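Local coordinates for protein L-asparaginase I (Vibrio cholerae, PDB 2OCD) that probably catalyses the hydrolysis of L-asparagine to L-aspartate and ammonium as a cytoplasmic homotetramer, at residues D67-L70 with I71-I75; A135-A139 with A140-I144; L310-L313 with L314-L318. All blocks are in the same frame, centred on the assembly; numbering follows the deposited sequence.

Contact 1. Residues D67-L70 with I71-I75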
loop_
_atom_site.group_PDB
_atom_site.type_symbol
_atom_site.label_atom_id
_atom_site.label_comp_id
_atom_site.label_asym_id
_atom_site.label_seq_id
_atom_site.Cartn_x
_atom_site.Cartn_y
_atom_site.Cartn_z
ATOM N N ASP B 67 -33.685 16.046 10.137
ATOM C CA ASP B 67 -33.337 15.763 8.737
ATOM C C ASP B 67 -33.201 14.254 8.448
ATOM O O ASP B 67 -33.546 13.784 7.360
ATOM C CB ASP B 67 -32.071 16.519 8.359
ATOM C CG ASP B 67 -32.273 18.039 8.363
ATOM O OD1 ASP B 67 -33.133 18.521 7.560
ATOM O OD2 ASP B 67 -31.579 18.744 9.160
ATOM N N TRP B 68 -32.688 13.499 9.412
ATOM C CA TRP B 68 -32.594 12.083 9.272
ATOM C C TRP B 68 -34.010 11.466 9.102
ATOM O O TRP B 68 -34.226 10.599 8.255
ATOM C CB TRP B 68 -31.966 11.516 10.533
ATOM C CG TRP B 68 -30.523 11.881 10.771
ATOM C CD1 TRP B 68 -29.671 12.430 9.873
ATOM C CD2 TRP B 68 -29.762 11.647 11.957
ATOM N NE1 TRP B 68 -28.420 12.571 10.424
ATOM C CE2 TRP B 68 -28.448 12.120 11.714
ATOM C CE3 TRP B 68 -30.058 11.109 13.215
ATOM C CZ2 TRP B 68 -27.418 12.066 12.686
ATOM C CZ3 TRP B 68 -29.016 11.057 14.193
ATOM C CH2 TRP B 68 -27.727 11.522 13.903
ATOM N N GLN B 69 -34.962 11.913 9.932
ATOM C CA GLN B 69 -36.340 11.433 9.917
ATOM C C GLN B 69 -36.950 11.667 8.556
ATOM O O GLN B 69 -37.579 10.746 8.001
ATOM C CB GLN B 69 -37.171 12.189 10.972
ATOM C CG GLN B 69 -38.515 11.583 11.340
ATOM C CD GLN B 69 -38.382 10.181 11.955
ATOM O OE1 GLN B 69 -37.585 9.946 12.892
ATOM N NE2 GLN B 69 -39.132 9.248 11.413
ATOM N N LEU B 70 -36.775 12.898 8.036
ATOM C CA LEU B 70 -37.200 13.298 6.677
ATOM C C LEU B 70 -36.679 12.294 5.652
ATOM O O LEU B 70 -37.484 11.736 4.887
ATOM C CB LEU B 70 -36.698 14.703 6.319
ATOM C CG LEU B 70 -37.116 15.870 7.261
ATOM C CD1 LEU B 70 -36.801 17.356 6.762
ATOM C CD2 LEU B 70 -38.616 15.714 7.679
ATOM N N ILE B 71 -35.363 12.003 5.667
ATOM C CA ILE B 71 -34.807 11.050 4.720
ATOM C C ILE B 71 -35.451 9.626 4.909
ATOM O O ILE B 71 -35.930 8.983 3.950
ATOM C CB ILE B 71 -33.271 10.999 4.815
ATOM C CG1 ILE B 71 -32.643 12.403 4.635
ATOM C CG2 ILE B 71 -32.710 10.095 3.762
ATOM C CD1 ILE B 71 -31.142 12.445 4.983
ATOM N N ALA B 72 -35.457 9.145 6.154
ATOM C CA ALA B 72 -36.107 7.873 6.491
ATOM C C ALA B 72 -37.559 7.879 6.015
ATOM O O ALA B 72 -38.024 6.963 5.377
ATOM C CB ALA B 72 -36.034 7.624 7.997
ATOM N N ASP B 73 -38.293 8.935 6.315
ATOM C CA ASP B 73 -39.703 8.976 5.928
ATOM C C ASP B 73 -39.897 8.958 4.434
ATOM O O ASP B 73 -40.883 8.450 3.959
ATOM C CB ASP B 73 -40.364 10.204 6.494
ATOM C CG ASP B 73 -40.476 10.160 7.996
ATOM O OD1 ASP B 73 -40.414 9.050 8.595
ATOM O OD2 ASP B 73 -40.640 11.269 8.565
ATOM N N ASP B 74 -38.953 9.536 3.711
ATOM C CA ASP B 74 -39.033 9.627 2.274
ATOM C C ASP B 74 -38.818 8.214 1.731
ATOM O O ASP B 74 -39.642 7.661 0.990
ATOM C CB ASP B 74 -37.971 10.610 1.810
ATOM C CG ASP B 74 -37.881 10.714 0.329
ATOM O OD1 ASP B 74 -36.810 11.022 -0.253
ATOM O OD2 ASP B 74 -38.895 10.462 -0.279
ATOM N N ILE B 75 -37.752 7.579 2.175
ATOM C CA ILE B 75 -37.542 6.177 1.827
ATOM C C ILE B 75 -38.790 5.271 2.062
ATOM O O ILE B 75 -39.230 4.541 1.119
ATOM C CB ILE B 75 -36.273 5.624 2.542
ATOM C CG1 ILE B 75 -35.057 6.365 2.014
ATOM C CG2 ILE B 75 -36.089 4.092 2.276
ATOM C CD1 ILE B 75 -34.946 6.239 0.518
#

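Contact 2. Residues A135-A139 with A140-I144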
loop_
_atom_site.group_PDB
_atom_site.type_symbol
_atom_site.label_atom_id
_atom_site.label_comp_id
_atom_site.label_asym_id
_atom_site.label_seq_id
_atom_site.Cartn_x
_atom_site.Cartn_y
_atom_site.Cartn_z
ATOM N N ALA B 135 -23.053 3.172 -7.874
ATOM C CA ALA B 135 -24.025 3.045 -6.797
ATOM C C ALA B 135 -25.269 2.506 -7.416
ATOM O O ALA B 135 -25.877 1.553 -6.897
ATOM C CB ALA B 135 -24.341 4.386 -6.128
ATOM N N LEU B 136 -25.653 3.114 -8.540
ATOM C CA LEU B 136 -26.792 2.623 -9.268
ATOM C C LEU B 136 -26.585 1.178 -9.735
ATOM O O LEU B 136 -27.435 0.333 -9.496
ATOM C CB LEU B 136 -27.152 3.549 -10.437
ATOM C CG LEU B 136 -27.955 4.821 -10.054
ATOM C CD1 LEU B 136 -28.252 5.717 -11.294
ATOM C CD2 LEU B 136 -29.268 4.503 -9.299
ATOM N N HIS B 137 -25.461 0.884 -10.367
ATOM C CA HIS B 137 -25.212 -0.459 -10.853
ATOM C C HIS B 137 -25.210 -1.489 -9.702
ATOM O O HIS B 137 -25.754 -2.592 -9.849
ATOM C CB HIS B 137 -23.888 -0.507 -11.643
ATOM C CG HIS B 137 -23.497 -1.873 -12.121
ATOM N ND1 HIS B 137 -24.286 -2.625 -12.962
ATOM C CD2 HIS B 137 -22.378 -2.606 -11.903
ATOM C CE1 HIS B 137 -23.673 -3.764 -13.240
ATOM N NE2 HIS B 137 -22.508 -3.772 -12.616
ATOM N N VAL B 138 -24.622 -1.113 -8.565
ATOM C CA VAL B 138 -24.454 -2.015 -7.404
ATOM C C VAL B 138 -25.786 -2.287 -6.697
ATOM O O VAL B 138 -26.088 -3.424 -6.340
ATOM C CB VAL B 138 -23.389 -1.433 -6.434
ATOM C CG1 VAL B 138 -23.445 -2.073 -5.113
ATOM C CG2 VAL B 138 -22.016 -1.638 -7.015
ATOM N N ALA B 139 -26.577 -1.247 -6.513
ATOM C CA ALA B 139 -27.980 -1.358 -6.095
ATOM C C ALA B 139 -28.811 -2.353 -6.896
ATOM O O ALA B 139 -29.602 -3.052 -6.337
ATOM C CB ALA B 139 -28.647 0.019 -6.182
ATOM N N ALA B 140 -28.644 -2.386 -8.218
ATOM C CA ALA B 140 -29.488 -3.154 -9.100
ATOM C C ALA B 140 -28.902 -4.513 -9.386
ATOM O O ALA B 140 -29.618 -5.499 -9.469
ATOM C CB ALA B 140 -29.674 -2.409 -10.392
ATOM N N ASN B 141 -27.603 -4.593 -9.570
ATOM C CA ASN B 141 -27.019 -5.891 -9.920
ATOM C C ASN B 141 -26.355 -6.634 -8.771
ATOM O O ASN B 141 -25.964 -7.796 -8.915
ATOM C CB ASN B 141 -26.063 -5.716 -11.101
ATOM C CG ASN B 141 -26.803 -5.282 -12.387
ATOM O OD1 ASN B 141 -27.649 -4.379 -12.373
ATOM N ND2 ASN B 141 -26.500 -5.941 -13.483
ATOM N N TYR B 142 -26.206 -5.968 -7.629
ATOM C CA TYR B 142 -25.563 -6.565 -6.477
ATOM C C TYR B 142 -26.180 -6.056 -5.212
ATOM O O TYR B 142 -25.467 -5.559 -4.373
ATOM C CB TYR B 142 -24.059 -6.225 -6.448
ATOM C CG TYR B 142 -23.300 -6.670 -7.659
ATOM C CD1 TYR B 142 -23.292 -5.904 -8.821
ATOM C CD2 TYR B 142 -22.587 -7.854 -7.666
ATOM C CE1 TYR B 142 -22.600 -6.313 -9.953
ATOM C CE2 TYR B 142 -21.904 -8.261 -8.806
ATOM C CZ TYR B 142 -21.920 -7.476 -9.934
ATOM O OH TYR B 142 -21.250 -7.873 -11.073
ATOM N N PRO B 143 -27.501 -6.228 -5.039
ATOM C CA PRO B 143 -28.189 -5.580 -3.920
ATOM C C PRO B 143 -27.771 -6.148 -2.586
ATOM O O PRO B 143 -27.868 -7.371 -2.360
ATOM C CB PRO B 143 -29.683 -5.865 -4.197
ATOM C CG PRO B 143 -29.726 -7.044 -5.065
ATOM C CD PRO B 143 -28.422 -7.060 -5.845
ATOM N N ILE B 144 -27.286 -5.282 -1.712
ATOM C CA ILE B 144 -26.995 -5.664 -0.340
ATOM C C ILE B 144 -28.025 -4.970 0.502
ATOM O O ILE B 144 -28.091 -3.767 0.458
ATOM C CB ILE B 144 -25.623 -5.149 0.120
ATOM C CG1 ILE B 144 -24.515 -5.465 -0.918
ATOM C CG2 ILE B 144 -25.296 -5.677 1.545
ATOM C CD1 ILE B 144 -24.551 -6.814 -1.400
HETATM O O HOH W 1 -26.748 -2.261 -13.918
#

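Contact 3. Residues L310-L313 with L314-L318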
loop_
_atom_site.group_PDB
_atom_site.type_symbol
_atom_site.label_atom_id
_atom_site.label_comp_id
_atom_site.label_asym_id
_atom_site.label_seq_id
_atom_site.Cartn_x
_atom_site.Cartn_y
_atom_site.Cartn_z
ATOM N N LEU B 310 -27.205 5.299 20.083
ATOM C CA LEU B 310 -27.783 5.972 21.247
ATOM C C LEU B 310 -29.041 6.794 20.873
ATOM O O LEU B 310 -30.041 6.787 21.623
ATOM C CB LEU B 310 -26.736 6.844 21.962
ATOM C CG LEU B 310 -25.765 6.170 22.972
ATOM C CD1 LEU B 310 -24.543 7.037 23.263
ATOM C CD2 LEU B 310 -26.419 5.742 24.315
ATOM N N HIS B 311 -29.030 7.465 19.714
ATOM C CA HIS B 311 -30.162 8.301 19.324
ATOM C C HIS B 311 -31.356 7.415 18.935
ATOM O O HIS B 311 -32.529 7.767 19.110
ATOM C CB HIS B 311 -29.833 9.180 18.118
ATOM C CG HIS B 311 -29.235 10.535 18.431
ATOM N ND1 HIS B 311 -27.888 10.725 18.665
ATOM C CD2 HIS B 311 -29.787 11.781 18.399
ATOM C CE1 HIS B 311 -27.652 12.020 18.840
ATOM N NE2 HIS B 311 -28.787 12.682 18.687
ATOM N N TYR B 312 -31.047 6.287 18.326
ATOM C CA TYR B 312 -32.058 5.274 18.025
ATOM C C TYR B 312 -32.721 4.852 19.311
ATOM O O TYR B 312 -33.913 5.091 19.458
ATOM C CB TYR B 312 -31.441 4.069 17.330
ATOM C CG TYR B 312 -32.301 2.853 17.340
ATOM C CD1 TYR B 312 -33.548 2.869 16.776
ATOM C CD2 TYR B 312 -31.858 1.669 17.891
ATOM C CE1 TYR B 312 -34.365 1.744 16.780
ATOM C CE2 TYR B 312 -32.671 0.530 17.898
ATOM C CZ TYR B 312 -33.924 0.580 17.336
ATOM O OH TYR B 312 -34.742 -0.546 17.315
ATOM N N LEU B 313 -31.941 4.288 20.240
ATOM C CA LEU B 313 -32.483 3.665 21.451
ATOM C C LEU B 313 -33.093 4.644 22.454
ATOM O O LEU B 313 -34.174 4.391 23.033
ATOM C CB LEU B 313 -31.410 2.857 22.180
ATOM C CG LEU B 313 -30.916 1.597 21.473
ATOM C CD1 LEU B 313 -29.599 1.236 22.115
ATOM C CD2 LEU B 313 -31.936 0.395 21.517
ATOM N N LEU B 314 -32.413 5.759 22.676
ATOM C CA LEU B 314 -32.924 6.727 23.624
ATOM C C LEU B 314 -34.210 7.370 23.090
ATOM O O LEU B 314 -34.931 8.009 23.871
ATOM C CB LEU B 314 -31.869 7.802 23.923
ATOM C CG LEU B 314 -30.696 7.368 24.808
ATOM C CD1 LEU B 314 -29.481 8.293 24.581
ATOM C CD2 LEU B 314 -31.083 7.335 26.314
ATOM N N SER B 315 -34.487 7.222 21.777
ATOM C CA SER B 315 -35.685 7.848 21.121
ATOM C C SER B 315 -36.889 6.934 21.116
ATOM O O SER B 315 -37.975 7.360 20.851
ATOM C CB SER B 315 -35.409 8.255 19.647
ATOM O OG SER B 315 -34.539 9.377 19.506
ATOM N N GLN B 316 -36.690 5.658 21.345
ATOM C CA GLN B 316 -37.811 4.760 21.582
ATOM C C GLN B 316 -38.167 4.947 23.024
ATOM O O GLN B 316 -37.457 5.628 23.751
ATOM C CB GLN B 316 -37.429 3.310 21.255
ATOM C CG GLN B 316 -37.643 3.009 19.731
ATOM C CD GLN B 316 -36.539 3.540 18.871
ATOM O OE1 GLN B 316 -36.729 4.362 17.940
ATOM N NE2 GLN B 316 -35.337 3.066 19.182
ATOM N N ASN B 317 -39.255 4.398 23.489
ATOM C CA ASN B 317 -39.574 4.655 24.896
ATOM C C ASN B 317 -39.248 3.438 25.736
ATOM O O ASN B 317 -40.119 2.801 26.350
ATOM C CB ASN B 317 -40.986 5.242 25.086
ATOM C CG ASN B 317 -41.013 6.762 24.786
ATOM O OD1 ASN B 317 -41.166 7.190 23.619
ATOM N ND2 ASN B 317 -40.799 7.575 25.831
ATOM N N LEU B 318 -37.937 3.190 25.759
ATOM C CA LEU B 318 -37.311 2.104 26.447
ATOM C C LEU B 318 -36.838 2.556 27.839
ATOM O O LEU B 318 -36.608 3.739 28.078
ATOM C CB LEU B 318 -36.105 1.636 25.640
ATOM C CG LEU B 318 -36.409 1.141 24.241
ATOM C CD1 LEU B 318 -35.144 0.803 23.447
ATOM C CD2 LEU B 318 -37.347 -0.049 24.356
HETATM O O HOH W 2 -35.593 5.517 25.444
#

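Contact 1. Residues D67-L70 with I71-I75
Gln69 O accepts the shortest hydrogen bond of this turn, from Asp73 N at 2.6 Å. The same two residues are joined a second time through their side chains. Gln69 sends CG anti to the backbone N and then bends at chi2 (62°), which carries its amide forward along the helix to Asp73, where Gln69 NE2 donates to Asp73 OD1 at 3.1 Å. The donor arrives on the syn side of the carboxylate but 30° out of its plane. The other end of the amide, OE1, accepts a bond from Ile208 N, so the rotation of the group is set from both ends. Elsewhere Ile71 lays CG1 against Asp67 O, 3.2 Å away, while Ala72 N reaches Trp68 O at 2.8 Å. The Asp74 carboxylate leads away from residues 67-70 to the sheet, where OD1 is bonded to Tyr54 OH and OD2 weakly to Tyr7 OH. Trp68 and Ala72 pack on helix 94-104, Ile71 on strands 48-58 and 84-88, and Trp68 also on Pro220 of the second subunit. Helix 65-78 joins parallel strands 48-58 and 84-88, with strand 5-12 between them, as a beta-alpha-beta crossover.

Contact 2. Residues A135-A139 with A140-I144
His137 O accepts two backbone N-H groups near the end of the helix. The stronger bond comes from Asn141 N, 2.7 Å from His137 O, and a weak one from Ala140 N, whose better partner is Leu136 O at 3.2 Å from that nitrogen. Tyr142 N is directed at Val138 O, but this oxygen sits too close to a neighbour in the model for its bond to be trusted in detail. Pro143 has no N-H to offer, and its CB rests 3.5 Å from Ala139 O.

Water 1 lies at the edge of the His137 ring, in its plane, 2.7 Å from ND1, and gives a proton to Asn141 OD1, 2.8 Å away, so that ring and amide share one bridge across a helical turn. With CG of His137 anti to the backbone N (chi1 177°), the imidazole swings along the helix toward its C-terminus. There the Asn141 side chain crosses that of His137 at about a right angle, though the amide and ring planes are only 41° apart, and Asn141 ND2 approaches His137 CE1 to 3.6 Å. Tyr142 completes the cluster as an offset edge-to-face partner: its edge is directed at the imidazole face, ring planes 72° apart and centroids 5.6 Å apart.

Helix 127-141 closes with a His137-Asn141 water bridge and a His137-Tyr142 aromatic pair, and both rings pack on Ile187 of strand 187-189. Arg125 of the third subunit touches His137. On the sheet side Ala135, Val138 and Ala139 lie against Ile113 of strand 112-115, and Leu136 and Ala139 reach Ile6 of strand 5-12. Pro143 is backbone-bonded to Asp196, and the chain runs on into strand 147-151, completing the beta-alpha-beta unit of strand 112-115, helix 127-141 and strand 147-151.

Contact 3. Residues L310-L313 with L314-L318
Ser315 folds back on the turn before it: OG donates to His311 O, 2.6 Å away, from within the carbonyl plane, while the backbone Ser315 N makes only a weak bond to the same oxygen. With chi1 at -71°, OG stands beside its own backbone N, and both donors therefore converge on one acceptor. The hydroxyl is also bonded by Thr209 N and Gln211 NE2, which ties this turn to the chain leading into strand 213-217.

Among the backbone bonds there is a change of spacing. Leu314 N still reaches Leu310 O at 2.8 Å in ordinary helical fashion, but Ser315 N then turns to Tyr312 O and Gln316 N to Leu313 O, 3.3 Å away, each with the donor well above the carbonyl plane; Gln316 N keeps a weak bond to Tyr312 O. Water 2 gives a proton to Leu313 O at 3.0 Å and lies close to Gln316 O too, although it has more acceptors in reach than protons.

Flat groups meet at Tyr312. The Gln316 chain bends at chi2 (79°) and brings NE2 over one face of the phenol, with the amide inclined 44° to the ring. The modelled approach is very close, so its exact depth is doubtful.

Apolar contacts flank these polar ones. Leu310 and Leu314 lie side by side, pointing the same way, with Leu310 CD2 4.0 Å from Leu314 CD1; both rest on Ala237 of strand 237-242. Across the turn, Leu318 CD1 comes within 3.8 Å of Leu313 CD2, and these two continue onto helix 320-327 through Val323, Lys326 and Met327.

The Ser315 hydroxyl thus adds a side-chain bond to mixed i+3 and weak i+4 bonding, which is common in the last turn of an alpha-helix, here helix 303-315 packed on the parallel sheet of the asparaginase C-terminal domain.

Overall arrangement
Contacts 1, 2 and 3 follow in that order along the chain. The first two lie on helices 65-78 and 127-141, both serving the mixed sheet of the N-terminal asparaginase region, with centres about 21 Å apart and nearest atoms about 11 Å apart. Contact 3 ends helix 303-315 beside the separate parallel sheet of the C-terminal region, its centre about 31 Å from that of contact 2 but only about 17 Å from that of contact 1. Contacts 1 and 3 touch, Trp68 CZ3 lying 4.3 Å from His311 CG, so two helices meet across the boundary between the regions. Contacts 1 and 2 also reach different neighbouring subunits of the tetramer.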